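Long-range contact in laminin subunit ALPHA-1 (Mus musculus, PDB 2JD4), which is a basement membrane protein whose C-terminal laminin G-like domains LG4-5 bind metal ions and probably anchor laminin to cell surfaces: residues K43-Q48 with I172-Q177. The protein carries 4 engineered substitutions. Sequence-based numbering, arbitrary orientation.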
loop_
_atom_site.group_PDB
_atom_site.type_symbol
_atom_site.label_atom_id
_atom_site.label_comp_id
_atom_site.label_asym_id
_atom_site.label_seq_id
_atom_site.Cartn_x
_atom_site.Cartn_y
_atom_site.Cartn_z
ATOM N N LYS A 43 26.892 -23.167 0.378
ATOM C CA LYS A 43 27.329 -23.288 -1.007
ATOM C C LYS A 43 26.182 -23.280 -2.005
ATOM O O LYS A 43 26.403 -23.337 -3.212
ATOM C CB LYS A 43 28.142 -24.575 -1.183
ATOM C CG LYS A 43 29.544 -24.527 -0.591
ATOM C CD LYS A 43 30.440 -23.588 -1.393
ATOM C CE LYS A 43 31.858 -23.557 -0.840
ATOM N NZ LYS A 43 32.499 -24.897 -0.892
ATOM N N ARG A 44 24.954 -23.205 -1.509
ATOM C CA ARG A 44 23.807 -23.212 -2.405
ATOM C C ARG A 44 22.548 -22.658 -1.753
ATOM O O ARG A 44 22.176 -23.062 -0.651
ATOM C CB ARG A 44 23.554 -24.642 -2.896
ATOM C CG ARG A 44 22.336 -24.813 -3.790
ATOM C CD ARG A 44 22.312 -26.205 -4.406
ATOM N NE ARG A 44 22.257 -27.265 -3.402
ATOM C CZ ARG A 44 21.185 -27.547 -2.667
ATOM N NH1 ARG A 44 20.071 -26.843 -2.824
ATOM N NH2 ARG A 44 21.223 -28.533 -1.780
ATOM N N LEU A 45 21.909 -21.716 -2.441
ATOM C CA LEU A 45 20.673 -21.111 -1.956
ATOM C C LEU A 45 19.675 -21.037 -3.100
ATOM O O LEU A 45 19.811 -20.207 -4.000
ATOM C CB LEU A 45 20.930 -19.700 -1.409
ATOM C CG LEU A 45 19.688 -18.905 -0.968
ATOM C CD1 LEU A 45 19.056 -19.558 0.258
ATOM C CD2 LEU A 45 20.074 -17.460 -0.663
ATOM N N GLN A 46 18.686 -21.925 -3.082
ATOM C CA GLN A 46 17.656 -21.929 -4.112
ATOM C C GLN A 46 16.310 -21.694 -3.453
ATOM O O GLN A 46 15.864 -22.492 -2.627
ATOM C CB GLN A 46 17.605 -23.259 -4.868
ATOM C CG GLN A 46 16.467 -23.300 -5.897
ATOM C CD GLN A 46 16.248 -24.679 -6.511
ATOM O OE1 GLN A 46 17.092 -25.187 -7.258
ATOM N NE2 GLN A 46 15.112 -25.294 -6.193
ATOM N N VAL A 47 15.667 -20.596 -3.823
ATOM C CA VAL A 47 14.369 -20.261 -3.264
ATOM C C VAL A 47 13.318 -20.215 -4.365
ATOM O O VAL A 47 13.531 -19.625 -5.429
ATOM C CB VAL A 47 14.403 -18.891 -2.555
ATOM C CG1 VAL A 47 13.038 -18.582 -1.945
ATOM C CG2 VAL A 47 15.482 -18.884 -1.475
ATOM N N GLN A 48 12.185 -20.855 -4.112
ATOM C CA GLN A 48 11.095 -20.859 -5.072
ATOM C C GLN A 48 9.831 -20.454 -4.323
ATOM O O GLN A 48 9.560 -20.959 -3.234
ATOM C CB GLN A 48 10.925 -22.251 -5.687
ATOM C CG GLN A 48 10.010 -22.283 -6.892
ATOM C CD GLN A 48 9.908 -23.670 -7.503
ATOM O OE1 GLN A 48 10.921 -24.335 -7.731
ATOM N NE2 GLN A 48 8.683 -24.111 -7.776
ATOM N N ILE A 172 6.536 -21.416 -0.093
ATOM C CA ILE A 172 7.925 -21.107 -0.415
ATOM C C ILE A 172 8.828 -22.290 -0.072
ATOM O O ILE A 172 8.658 -22.948 0.961
ATOM C CB ILE A 172 8.403 -19.831 0.333
ATOM C CG1 ILE A 172 9.899 -19.604 0.087
ATOM C CG2 ILE A 172 8.088 -19.945 1.816
ATOM C CD1 ILE A 172 10.455 -18.331 0.733
ATOM N N MET A 173 9.774 -22.566 -0.963
ATOM C CA MET A 173 10.711 -23.665 -0.788
ATOM C C MET A 173 12.148 -23.159 -0.757
ATOM O O MET A 173 12.499 -22.224 -1.474
ATOM C CB MET A 173 10.598 -24.643 -1.952
ATOM C CG MET A 173 9.261 -25.315 -2.114
ATOM S SD MET A 173 9.305 -26.313 -3.613
ATOM C CE MET A 173 10.836 -27.220 -3.367
ATOM N N VAL A 174 12.973 -23.790 0.071
ATOM C CA VAL A 174 14.386 -23.442 0.170
ATOM C C VAL A 174 15.151 -24.755 -0.013
ATOM O O VAL A 174 14.931 -25.710 0.733
ATOM C CB VAL A 174 14.731 -22.826 1.540
ATOM C CG1 VAL A 174 16.233 -22.618 1.647
ATOM C CG2 VAL A 174 14.021 -21.486 1.709
ATOM N N ASN A 175 16.022 -24.811 -1.021
ATOM C CA ASN A 175 16.788 -26.023 -1.308
ATOM C C ASN A 175 15.925 -27.295 -1.323
ATOM O O ASN A 175 16.252 -28.299 -0.677
ATOM C CB ASN A 175 17.947 -26.173 -0.304
ATOM C CG ASN A 175 19.015 -25.101 -0.487
ATOM O OD1 ASN A 175 18.806 -24.127 -1.213
ATOM N ND2 ASN A 175 20.163 -25.271 0.177
ATOM N N GLY A 176 14.816 -27.238 -2.056
ATOM C CA GLY A 176 13.938 -28.390 -2.180
ATOM C C GLY A 176 12.965 -28.689 -1.054
ATOM O O GLY A 176 12.142 -29.603 -1.176
ATOM N N GLN A 177 13.047 -27.938 0.040
ATOM C CA GLN A 177 12.153 -28.153 1.179
ATOM C C GLN A 177 11.097 -27.064 1.292
ATOM O O GLN A 177 11.407 -25.878 1.217
ATOM C CB GLN A 177 12.942 -28.191 2.490
ATOM C CG GLN A 177 12.072 -27.935 3.726
ATOM C CD GLN A 177 12.871 -27.484 4.937
ATOM O OE1 GLN A 177 13.822 -26.710 4.813
ATOM N NE2 GLN A 177 12.478 -27.951 6.115
HETATM O O HOH W 1 13.913 -24.898 -3.423
#
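Asn175, with the most surface buried here, carries the pairing of 44-48 with 172-174 past the end of the second strand. Its CG lies anti to the carbonyl carbon (chi1 -68°). OD1 accepts from Gln46 N at 2.9 Å, almost in line with its own C=O, while ND2 donates to Arg44 O at 3.1 Å from above that carbonyl's plane. Asparagine suits the place because its short amide offers an acceptor and a donor, as a peptide group does; it also tolerates the left-handed backbone of a type I' turn. Asn175 N donates to Gln46 O, 2.8 Å away, and a water links this oxygen to Gly176 N. The Arg44 chain, bent at chi3 (60°), slides past Asn175 in the opposite direction; ND2 lies over one guanidinium face, the planes 41° apart, in packing rather than hydrogen bonding.

Further along, Gln48 and Met173 form an antiparallel hydrogen-bonded pair, their CB atoms 4.4 Å apart. This partly exposed face suits a long amide chain and a flexible thioether. On the opposite face the branched Val47 sets CG1 3.7 Å from Ile172 CD1, and Leu45 and Val174 add to this buried apolar side of the laminin G sandwich. Asn175 thus pairs through backbone N and, beyond it, through its side-chain amide, prolonging the ladder and tying the turn to its neighbouring strand.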